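Local coordinates for protein DNA-binding response regulator, merR family (Colwellia psychrerythraea, PDB 3CNB) that probably binds DNA as a response regulator, this chain being its CheY-like receiver domain, predicted to be phosphorylated on an aspartate, at residues I86-T91 with K122-L127; T25-N30 with T118-T123; S100-V103 with T109-G112. All blocks are in the same frame, centred on the assembly; numbering follows the deposited sequence.

Contact 1. Residues I86-T91 with K122-L127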
ATOM      1  N   ILE A  86       6.249  -3.182   4.416  1.00 25.73           N
ATOM      2  CA  ILE A  86       5.460  -2.152   5.100  1.00 19.12           C
ATOM      3  C   ILE A  86       4.180  -1.937   4.311  1.00 18.59           C
ATOM      4  O   ILE A  86       4.222  -1.492   3.163  1.00 22.46           O
ATOM      5  CB  ILE A  86       6.205  -0.794   5.192  1.00 21.24           C
ATOM      6  CG1 ILE A  86       7.518  -0.923   5.967  1.00 17.86           C
ATOM      7  CG2 ILE A  86       5.286   0.312   5.787  1.00 20.68           C
ATOM      8  CD1 ILE A  86       8.589   0.068   5.445  1.00 19.69           C
ATOM      9  N   VAL A  87       3.052  -2.274   4.930  1.00 20.91           N
ATOM     10  CA  VAL A  87       1.764  -2.176   4.291  1.00 21.59           C
ATOM     11  C   VAL A  87       1.006  -0.932   4.773  1.00 20.81           C
ATOM     12  O   VAL A  87       0.709  -0.789   5.957  1.00 17.17           O
ATOM     13  CB  VAL A  87       0.896  -3.449   4.529  1.00 22.23           C
ATOM     14  CG1 VAL A  87      -0.515  -3.236   4.008  1.00 22.11           C
ATOM     15  CG2 VAL A  87       1.535  -4.681   3.858  1.00 21.23           C
ATOM     16  N   ILE A  88       0.676  -0.055   3.833  1.00 19.99           N
ATOM     17  CA  ILE A  88      -0.144   1.107   4.128  1.00 22.50           C
ATOM     18  C   ILE A  88      -1.475   0.976   3.403  1.00 21.24           C
ATOM     19  O   ILE A  88      -1.525   1.038   2.177  1.00 21.95           O
ATOM     20  CB  ILE A  88       0.604   2.422   3.741  1.00 23.18           C
ATOM     21  CG1 ILE A  88       1.885   2.559   4.590  1.00 27.99           C
ATOM     22  CG2 ILE A  88      -0.277   3.645   3.963  1.00 17.10           C
ATOM     23  CD1 ILE A  88       2.813   3.634   4.136  1.00 24.92           C
ATOM     24  N   ALA A  89      -2.556   0.802   4.159  1.00 20.88           N
ATOM     25  CA  ALA A  89      -3.887   0.737   3.562  1.00 22.23           C
ATOM     26  C   ALA A  89      -4.430   2.112   3.154  1.00 18.94           C
ATOM     27  O   ALA A  89      -4.104   3.126   3.758  1.00 25.81           O
ATOM     28  CB  ALA A  89      -4.867   0.039   4.501  1.00 19.30           C
ATOM     29  N   MET A  90      -5.264   2.120   2.115  1.00 19.19           N
ATOM     30  CA  MET A  90      -6.023   3.293   1.686  1.00 22.86           C
ATOM     31  C   MET A  90      -7.465   2.834   1.451  1.00 27.19           C
ATOM     32  O   MET A  90      -7.687   1.705   1.018  1.00 25.76           O
ATOM     33  CB  MET A  90      -5.489   3.867   0.361  1.00 22.15           C
ATOM     34  CG  MET A  90      -3.994   3.826   0.157  1.00 26.03           C
ATOM     35  SD  MET A  90      -3.548   4.518  -1.423  1.00 14.06           S
ATOM     36  CE  MET A  90      -3.711   3.096  -2.505  1.00 19.84           C
ATOM     37  N   THR A  91      -8.434   3.700   1.726  1.00 26.88           N
ATOM     38  CA  THR A  91      -9.856   3.391   1.494  1.00 30.30           C
ATOM     39  C   THR A  91     -10.695   4.664   1.335  1.00 33.98           C
ATOM     40  O   THR A  91     -10.304   5.723   1.804  1.00 35.07           O
ATOM     41  CB  THR A  91     -10.458   2.435   2.581  1.00 28.08           C
ATOM     42  OG1 THR A  91     -11.720   1.936   2.128  1.00 27.76           O
ATOM     43  CG2 THR A  91     -10.628   3.115   3.946  1.00 21.85           C
ATOM     44  N   LYS A 122       5.110  12.495   5.558  1.00 25.32           N
ATOM     45  CA  LYS A 122       5.752  12.271   6.864  1.00 27.72           C
ATOM     46  C   LYS A 122       5.766  10.795   7.222  1.00 28.96           C
ATOM     47  O   LYS A 122       6.800  10.259   7.625  1.00 33.11           O
ATOM     48  CB  LYS A 122       4.949  12.994   7.946  1.00 31.10           C
ATOM     49  CG  LYS A 122       5.613  13.062   9.315  1.00 32.88           C
ATOM     50  CD  LYS A 122       6.081  14.473   9.566  1.00 43.60           C
ATOM     51  CE  LYS A 122       6.438  14.710  11.006  1.00 45.43           C
ATOM     52  NZ  LYS A 122       6.503  16.172  11.228  1.00 52.95           N
ATOM     53  N   THR A 123       4.597  10.161   7.075  1.00 32.29           N
ATOM     54  CA  THR A 123       4.352   8.777   7.484  1.00 25.01           C
ATOM     55  C   THR A 123       5.240   7.798   6.750  1.00 23.21           C
ATOM     56  O   THR A 123       5.984   7.064   7.385  1.00 26.52           O
ATOM     57  CB  THR A 123       2.873   8.386   7.297  1.00 27.63           C
ATOM     58  OG1 THR A 123       2.055   9.278   8.055  1.00 27.58           O
ATOM     59  CG2 THR A 123       2.610   6.970   7.778  1.00 31.51           C
ATOM     60  N   ILE A 124       5.204   7.814   5.420  1.00 24.78           N
ATOM     61  CA  ILE A 124       6.001   6.858   4.644  1.00 23.02           C
ATOM     62  C   ILE A 124       7.505   7.022   4.855  1.00 26.95           C
ATOM     63  O   ILE A 124       8.217   6.027   4.930  1.00 28.58           O
ATOM     64  CB  ILE A 124       5.625   6.818   3.114  1.00 23.97           C
ATOM     65  CG1 ILE A 124       6.238   5.582   2.437  1.00 27.02           C
ATOM     66  CG2 ILE A 124       6.055   8.103   2.386  1.00 29.40           C
ATOM     67  CD1 ILE A 124       5.680   5.298   1.031  1.00 26.49           C
ATOM     68  N   LYS A 125       7.982   8.263   4.966  1.00 32.51           N
ATOM     69  CA  LYS A 125       9.397   8.513   5.262  1.00 28.48           C
ATOM     70  C   LYS A 125       9.801   7.921   6.624  1.00 31.95           C
ATOM     71  O   LYS A 125      10.813   7.235   6.741  1.00 31.88           O
ATOM     72  CB  LYS A 125       9.686  10.014   5.224  1.00 33.54           C
ATOM     73  CG  LYS A 125       9.656  10.622   3.834  1.00 34.99           C
ATOM     74  CD  LYS A 125      10.698  11.719   3.699  1.00 50.78           C
ATOM     75  CE  LYS A 125      10.246  13.032   4.304  1.00 50.60           C
ATOM     76  NZ  LYS A 125      11.308  14.068   4.181  1.00 47.79           N
ATOM     77  N   GLN A 126       8.994   8.196   7.644  1.00 32.88           N
ATOM     78  CA  GLN A 126       9.194   7.602   8.961  1.00 37.13           C
ATOM     79  C   GLN A 126       9.300   6.084   8.871  1.00 39.61           C
ATOM     80  O   GLN A 126      10.294   5.494   9.297  1.00 40.75           O
ATOM     81  CB  GLN A 126       8.056   7.996   9.904  1.00 38.73           C
ATOM     82  CG  GLN A 126       8.372   7.791  11.377  1.00 51.88           C
ATOM     83  CD  GLN A 126       7.612   6.626  11.980  1.00 58.29           C
ATOM     84  OE1 GLN A 126       6.404   6.489  11.783  1.00 63.52           O
ATOM     85  NE2 GLN A 126       8.317   5.779  12.720  1.00 53.97           N
ATOM     86  N   LEU A 127       8.270   5.456   8.314  1.00 40.30           N
ATOM     87  CA  LEU A 127       8.206   3.986   8.236  1.00 39.42           C
ATOM     88  C   LEU A 127       9.384   3.353   7.506  1.00 40.58           C
ATOM     89  O   LEU A 127       9.850   2.288   7.905  1.00 43.86           O
ATOM     90  CB  LEU A 127       6.873   3.509   7.633  1.00 33.47           C
ATOM     91  CG  LEU A 127       5.640   3.761   8.502  1.00 33.81           C
ATOM     92  CD1 LEU A 127       4.359   3.626   7.687  1.00 35.39           C
ATOM     93  CD2 LEU A 127       5.600   2.850   9.743  1.00 24.68           C
TER
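Leu127 lies over two isoleucines of strand 86-91, and all the side chains that meet here are buried. Its CB starts beside Ile86, 4.0 Å from Ile86 CG2. At CG the chain forks, and the CD1 branch does the touching. That methyl bridges both isoleucines, with Leu127 CD1 3.9 Å from Ile88 CD1 and also 3.9 Å from Ile86 CG2. Leu127 crosses each isoleucine at a slant. The first torsion of Ile86 sets its two branches apart: CG1 sits beside the backbone N (chi1 -60°) and CG2 lies anti to that N. The two branches thus reach different parts of Leu127. CG2 meets the side chain, while Ile86 CD1 reaches the backbone, 3.5 Å from Leu127 O.

The fold is the CheY-like alpha/beta/alpha sandwich of receiver domains, with a central parallel sheet of five strands. Strand 86-91 is an inner strand of the sheet, between strands 57-61 and 109-112. Helix 117-129 packs on one face of it, running nearly antiparallel to the strand; the short segments make an angle of 165° and their axes come within 10.5 Å.

One turn before Leu127, Ile124 adds a looser contact, its CG1 4.3 Å from Ile88 CD1. Ile124 also reaches Val57 in strand 57-61 and Leu31 in helix 18-31. Through its CG2 branch Ile88 also packs against Phe111 of strand 109-112.

Contact 2. Residues T25-N30 with T118-T123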
ATOM      1  N   THR A  25       1.777   7.575  -7.760  1.00 23.62           N
ATOM      2  CA  THR A  25       3.076   7.130  -8.285  1.00 21.20           C
ATOM      3  C   THR A  25       3.992   8.324  -8.466  1.00 22.82           C
ATOM      4  O   THR A  25       5.155   8.271  -8.069  1.00 25.35           O
ATOM      5  CB  THR A  25       2.942   6.373  -9.659  1.00 22.59           C
ATOM      6  OG1 THR A  25       2.146   5.196  -9.470  1.00 21.43           O
ATOM      7  CG2 THR A  25       4.301   5.958 -10.191  1.00 15.06           C
ATOM      8  N   GLN A  26       3.453   9.396  -9.047  1.00 24.42           N
ATOM      9  CA  GLN A  26       4.233  10.609  -9.306  1.00 25.78           C
ATOM     10  C   GLN A  26       4.684  11.273  -8.014  1.00 26.80           C
ATOM     11  O   GLN A  26       5.832  11.685  -7.891  1.00 30.30           O
ATOM     12  CB  GLN A  26       3.401  11.603 -10.110  1.00 23.38           C
ATOM     13  CG  GLN A  26       4.186  12.793 -10.631  1.00 24.59           C
ATOM     14  CD  GLN A  26       5.334  12.393 -11.498  1.00 30.79           C
ATOM     15  OE1 GLN A  26       5.149  11.808 -12.558  1.00 33.93           O
ATOM     16  NE2 GLN A  26       6.540  12.712 -11.058  1.00 30.31           N
ATOM     17  N   PHE A  27       3.757  11.397  -7.075  1.00 22.28           N
ATOM     18  CA  PHE A  27       4.070  11.855  -5.721  1.00 18.89           C
ATOM     19  C   PHE A  27       5.203  11.057  -5.056  1.00 27.24           C
ATOM     20  O   PHE A  27       6.128  11.634  -4.452  1.00 19.32           O
ATOM     21  CB  PHE A  27       2.820  11.795  -4.842  1.00 20.66           C
ATOM     22  CG  PHE A  27       3.048  12.300  -3.441  1.00 24.42           C
ATOM     23  CD1 PHE A  27       3.090  13.677  -3.184  1.00 25.29           C
ATOM     24  CD2 PHE A  27       3.245  11.410  -2.391  1.00 26.81           C
ATOM     25  CE1 PHE A  27       3.310  14.152  -1.901  1.00 27.25           C
ATOM     26  CE2 PHE A  27       3.453  11.877  -1.101  1.00 21.97           C
ATOM     27  CZ  PHE A  27       3.481  13.258  -0.861  1.00 26.29           C
ATOM     28  N   LEU A  28       5.131   9.735  -5.144  1.00 20.59           N
ATOM     29  CA  LEU A  28       6.135   8.913  -4.505  1.00 20.65           C
ATOM     30  C   LEU A  28       7.471   8.916  -5.252  1.00 25.51           C
ATOM     31  O   LEU A  28       8.518   8.764  -4.625  1.00 25.29           O
ATOM     32  CB  LEU A  28       5.615   7.497  -4.285  1.00 21.03           C
ATOM     33  CG  LEU A  28       4.467   7.289  -3.311  1.00 25.01           C
ATOM     34  CD1 LEU A  28       4.008   5.811  -3.383  1.00 13.29           C
ATOM     35  CD2 LEU A  28       4.919   7.656  -1.928  1.00 17.94           C
ATOM     36  N   GLU A  29       7.449   9.099  -6.576  1.00 28.70           N
ATOM     37  CA  GLU A  29       8.698   9.301  -7.351  1.00 26.80           C
ATOM     38  C   GLU A  29       9.369  10.635  -7.047  1.00 32.07           C
ATOM     39  O   GLU A  29      10.598  10.705  -6.996  1.00 34.83           O
ATOM     40  CB  GLU A  29       8.465   9.172  -8.869  1.00 26.23           C
ATOM     41  CG  GLU A  29       8.102   7.737  -9.282  1.00 30.66           C
ATOM     42  CD  GLU A  29       7.825   7.552 -10.760  1.00 35.15           C
ATOM     43  OE1 GLU A  29       7.445   8.531 -11.446  1.00 38.61           O
ATOM     44  OE2 GLU A  29       7.976   6.404 -11.228  1.00 41.72           O
ATOM     45  N   ASN A  30       8.563  11.688  -6.880  1.00 29.54           N
ATOM     46  CA  ASN A  30       9.047  12.995  -6.406  1.00 29.26           C
ATOM     47  C   ASN A  30       9.753  12.843  -5.060  1.00 31.64           C
ATOM     48  O   ASN A  30      10.843  13.349  -4.877  1.00 37.88           O
ATOM     49  CB  ASN A  30       7.894  14.002  -6.259  1.00 23.34           C
ATOM     50  CG  ASN A  30       7.273  14.396  -7.589  1.00 28.30           C
ATOM     51  OD1 ASN A  30       7.786  14.053  -8.648  1.00 24.31           O
ATOM     52  ND2 ASN A  30       6.134  15.102  -7.536  1.00 20.24           N
ATOM     53  N   THR A 118       0.157  15.534   2.850  1.00 18.94           N
ATOM     54  CA  THR A 118       1.080  16.014   3.908  1.00 18.45           C
ATOM     55  C   THR A 118       1.356  14.936   4.973  1.00 21.58           C
ATOM     56  O   THR A 118       2.510  14.636   5.322  1.00 22.69           O
ATOM     57  CB  THR A 118       0.500  17.266   4.587  1.00 18.69           C
ATOM     58  OG1 THR A 118       0.389  18.300   3.608  1.00 27.03           O
ATOM     59  CG2 THR A 118       1.383  17.767   5.744  1.00 24.01           C
ATOM     60  N   LEU A 119       0.290  14.351   5.490  1.00 19.22           N
ATOM     61  CA  LEU A 119       0.442  13.243   6.427  1.00 18.77           C
ATOM     62  C   LEU A 119       1.172  12.022   5.817  1.00 25.98           C
ATOM     63  O   LEU A 119       2.055  11.440   6.447  1.00 24.23           O
ATOM     64  CB  LEU A 119      -0.925  12.867   6.964  1.00 14.62           C
ATOM     65  CG  LEU A 119      -1.025  11.696   7.955  1.00 22.45           C
ATOM     66  CD1 LEU A 119      -0.124  11.877   9.198  1.00 18.97           C
ATOM     67  CD2 LEU A 119      -2.482  11.494   8.345  1.00 23.05           C
ATOM     68  N   LEU A 120       0.823  11.662   4.584  1.00 21.45           N
ATOM     69  CA  LEU A 120       1.490  10.558   3.899  1.00 19.92           C
ATOM     70  C   LEU A 120       2.980  10.768   3.706  1.00 17.88           C
ATOM     71  O   LEU A 120       3.761   9.851   3.940  1.00 26.68           O
ATOM     72  CB  LEU A 120       0.824  10.263   2.549  1.00 11.53           C
ATOM     73  CG  LEU A 120       1.554   9.188   1.716  1.00 26.33           C
ATOM     74  CD1 LEU A 120       1.325   7.771   2.329  1.00 22.16           C
ATOM     75  CD2 LEU A 120       1.190   9.226   0.225  1.00 19.84           C
ATOM     76  N   GLU A 121       3.368  11.971   3.294  1.00 22.99           N
ATOM     77  CA  GLU A 121       4.781  12.334   3.133  1.00 20.89           C
ATOM     78  C   GLU A 121       5.598  12.032   4.404  1.00 26.98           C
ATOM     79  O   GLU A 121       6.626  11.373   4.328  1.00 27.58           O
ATOM     80  CB  GLU A 121       4.902  13.807   2.735  1.00 25.30           C
ATOM     81  CG  GLU A 121       6.298  14.240   2.252  1.00 27.19           C
ATOM     82  CD  GLU A 121       7.143  14.928   3.322  1.00 43.17           C
ATOM     83  OE1 GLU A 121       8.236  15.429   2.975  1.00 48.46           O
ATOM     84  OE2 GLU A 121       6.726  14.987   4.504  1.00 48.04           O
ATOM     85  N   LYS A 122       5.110  12.495   5.558  1.00 25.32           N
ATOM     86  CA  LYS A 122       5.752  12.271   6.864  1.00 27.72           C
ATOM     87  C   LYS A 122       5.766  10.795   7.222  1.00 28.96           C
ATOM     88  O   LYS A 122       6.800  10.259   7.625  1.00 33.11           O
ATOM     89  CB  LYS A 122       4.949  12.994   7.946  1.00 31.10           C
ATOM     90  CG  LYS A 122       5.613  13.062   9.315  1.00 32.88           C
ATOM     91  CD  LYS A 122       6.081  14.473   9.566  1.00 43.60           C
ATOM     92  CE  LYS A 122       6.438  14.710  11.006  1.00 45.43           C
ATOM     93  NZ  LYS A 122       6.503  16.172  11.228  1.00 52.95           N
ATOM     94  N   THR A 123       4.597  10.161   7.075  1.00 32.29           N
ATOM     95  CA  THR A 123       4.352   8.777   7.484  1.00 25.01           C
ATOM     96  C   THR A 123       5.240   7.798   6.750  1.00 23.21           C
ATOM     97  O   THR A 123       5.984   7.064   7.385  1.00 26.52           O
ATOM     98  CB  THR A 123       2.873   8.386   7.297  1.00 27.63           C
ATOM     99  OG1 THR A 123       2.055   9.278   8.055  1.00 27.58           O
ATOM    100  CG2 THR A 123       2.610   6.970   7.778  1.00 31.51           C
TER
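Phe27 reaches from helix 18-31 to Leu120 and Glu121 of helix 117-129. These are the first and last helices of the CheY-like receiver fold, and they lie together on one face of its parallel sheet.

The atoms that meet across the contact are all carbons. Phe27 CG is opposite the backbone N (chi1 -178°), which directs the ring toward helix 117-129. Its CE2 atom is 3.7 Å from Leu120 CD2, and the same methyl lies 4.0 Å from Phe27 CD2. The methyl comes to the ring obliquely. Leu120 is buried, and its side chain also packs on Leu24 and Phe111.

The aromatic contact is with Phe117, whose ring meets that of Phe27 edge-to-face.

Hydrogen bonds form within each helix. Gln26 NE2 donates to Asn30 OD1 at 3.0 Å, one turn along. Thr123 OG1 donates to Leu119 O at 2.7 Å, and that oxygen also accepts from Thr123 N.

The acidic side chain contributes through its aliphatic base. Its carboxylate leads away from Phe27, while Glu121 CB sits at the ring edge, 3.9 Å from Phe27 CZ.

Contact 3. Residues S100-V103 with T109-G112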
ATOM      1  N   SER A 100      -9.584  -0.438  12.324  1.00 22.43           N
ATOM      2  CA  SER A 100      -9.198  -1.376  13.375  1.00 20.42           C
ATOM      3  C   SER A 100      -8.887  -2.757  12.796  1.00 18.75           C
ATOM      4  O   SER A 100      -7.951  -3.405  13.229  1.00 27.95           O
ATOM      5  CB  SER A 100     -10.292  -1.487  14.436  1.00 20.35           C
ATOM      6  OG  SER A 100     -10.387  -0.290  15.204  1.00 28.57           O
ATOM      7  N   ARG A 101      -9.688  -3.191  11.825  1.00 21.55           N
ATOM      8  CA  ARG A 101      -9.499  -4.493  11.164  1.00 21.79           C
ATOM      9  C   ARG A 101      -8.233  -4.528  10.342  1.00 19.86           C
ATOM     10  O   ARG A 101      -7.437  -5.455  10.462  1.00 24.47           O
ATOM     11  CB  ARG A 101     -10.661  -4.777  10.220  1.00 27.85           C
ATOM     12  CG  ARG A 101     -11.850  -5.393  10.862  1.00 36.47           C
ATOM     13  CD  ARG A 101     -12.813  -5.828   9.774  1.00 45.03           C
ATOM     14  NE  ARG A 101     -12.359  -7.029   9.090  1.00 37.66           N
ATOM     15  CZ  ARG A 101     -12.703  -7.360   7.850  1.00 40.12           C
ATOM     16  NH1 ARG A 101     -13.501  -6.566   7.139  1.00 34.49           N
ATOM     17  NH2 ARG A 101     -12.244  -8.486   7.323  1.00 31.39           N
ATOM     18  N   ILE A 102      -8.049  -3.531   9.479  1.00 17.87           N
ATOM     19  CA  ILE A 102      -6.864  -3.532   8.644  1.00 16.34           C
ATOM     20  C   ILE A 102      -5.556  -3.445   9.459  1.00 24.69           C
ATOM     21  O   ILE A 102      -4.568  -4.158   9.173  1.00 23.61           O
ATOM     22  CB  ILE A 102      -6.950  -2.511   7.470  1.00 22.23           C
ATOM     23  CG1 ILE A 102      -6.033  -2.945   6.318  1.00 15.30           C
ATOM     24  CG2 ILE A 102      -6.641  -1.060   7.927  1.00 19.39           C
ATOM     25  CD1 ILE A 102      -6.429  -4.260   5.635  1.00 14.84           C
ATOM     26  N   VAL A 103      -5.557  -2.608  10.494  1.00 17.55           N
ATOM     27  CA  VAL A 103      -4.401  -2.473  11.344  1.00 17.61           C
ATOM     28  C   VAL A 103      -4.117  -3.785  12.093  1.00 16.67           C
ATOM     29  O   VAL A 103      -2.960  -4.243  12.144  1.00 23.25           O
ATOM     30  CB  VAL A 103      -4.517  -1.216  12.279  1.00 19.23           C
ATOM     31  CG1 VAL A 103      -3.442  -1.218  13.330  1.00 27.12           C
ATOM     32  CG2 VAL A 103      -4.428   0.064  11.423  1.00 16.30           C
ATOM     33  N   THR A 109      -1.162   1.496   9.131  1.00 28.37           N
ATOM     34  CA  THR A 109      -2.164   2.525   9.240  1.00 25.62           C
ATOM     35  C   THR A 109      -3.061   2.479   8.015  1.00 23.95           C
ATOM     36  O   THR A 109      -2.821   1.713   7.077  1.00 27.62           O
ATOM     37  CB  THR A 109      -1.509   3.927   9.387  1.00 24.62           C
ATOM     38  OG1 THR A 109      -2.523   4.889   9.702  1.00 26.10           O
ATOM     39  CG2 THR A 109      -0.726   4.323   8.124  1.00 21.36           C
ATOM     40  N   CYS A 110      -4.105   3.297   8.038  1.00 22.30           N
ATOM     41  CA  CYS A 110      -5.038   3.345   6.954  1.00 21.99           C
ATOM     42  C   CYS A 110      -5.391   4.799   6.647  1.00 25.41           C
ATOM     43  O   CYS A 110      -5.748   5.554   7.540  1.00 33.41           O
ATOM     44  CB  CYS A 110      -6.275   2.509   7.284  1.00 21.07           C
ATOM     45  SG  CYS A 110      -7.518   2.443   5.979  1.00 29.94           S
ATOM     46  N   PHE A 111      -5.258   5.175   5.380  1.00 25.54           N
ATOM     47  CA  PHE A 111      -5.567   6.511   4.916  1.00 21.15           C
ATOM     48  C   PHE A 111      -6.946   6.558   4.290  1.00 26.69           C
ATOM     49  O   PHE A 111      -7.289   5.701   3.480  1.00 23.15           O
ATOM     50  CB  PHE A 111      -4.536   6.953   3.879  1.00 21.09           C
ATOM     51  CG  PHE A 111      -3.246   7.434   4.474  1.00 25.75           C
ATOM     52  CD1 PHE A 111      -3.020   8.795   4.637  1.00 20.42           C
ATOM     53  CD2 PHE A 111      -2.259   6.532   4.876  1.00 22.36           C
ATOM     54  CE1 PHE A 111      -1.831   9.258   5.190  1.00 28.86           C
ATOM     55  CE2 PHE A 111      -1.073   6.973   5.416  1.00 24.01           C
ATOM     56  CZ  PHE A 111      -0.859   8.351   5.584  1.00 14.35           C
ATOM     57  N   GLY A 112      -7.739   7.557   4.675  1.00 26.16           N
ATOM     58  CA  GLY A 112      -9.018   7.825   4.027  1.00 28.02           C
ATOM     59  C   GLY A 112      -8.824   8.569   2.728  1.00 32.30           C
ATOM     60  O   GLY A 112      -7.764   9.144   2.505  1.00 42.49           O
TER
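Ile102 carries CG1 opposite its backbone N (chi1 -155°), which places CG2 between that N and the carbonyl carbon, facing Cys110. Cys110 SG is likewise opposite its own N (chi1 -178°). The methyl meets both side-chain atoms of the cysteine. Ile102 CG2 is 3.6 Å from Cys110 CB and 4.1 Å from Cys110 SG.

The contact lies in the second half of a beta-alpha-beta crossover, made by strand 86-91, helix 96-104 and strand 109-112. It packs the helix on the strand that follows it, the outermost strand on this side of the receiver-domain sheet. Ile102 and Cys110 are both buried. The end of Ile102 leads away from the strand, and its side chain also touches Ala89 in the sheet and Phe70 and Cys73 in helix 69-77. Cys110 is flanked by Ala89 and Thr91 of the adjoining strand and by Leu94 in a loop.

Val103, an exposed residue, meets Thr109. CB of Thr109 points away from the helix, and its backbone supplies the touching atom: Val103 CG2 lies 4.0 Å from Thr109 CA.

Contacts 1 and 3 meet through neighbouring sheet strands, their centres about 10 Å apart. Probable hydrogen bonds run from Phe111 N to Ala89 O and from Thr91 N to Phe111 O, each 2.9 Å. Helix 117-129 serves both contact 1 and contact 2, whose centres are about 9 Å apart; Ile124 CD1 touches Leu28 CD2 at 3.9 Å. Contacts 2 and 3 are about 18 Å apart between centres, yet Phe111 spans them, with CE1 3.8 Å from Leu119 CG. The predicted phosphorylation site, Asp61, is unmodified here. It ends strand 57-61, next to strand 86-91 of contact 1, and Met90 packs against it.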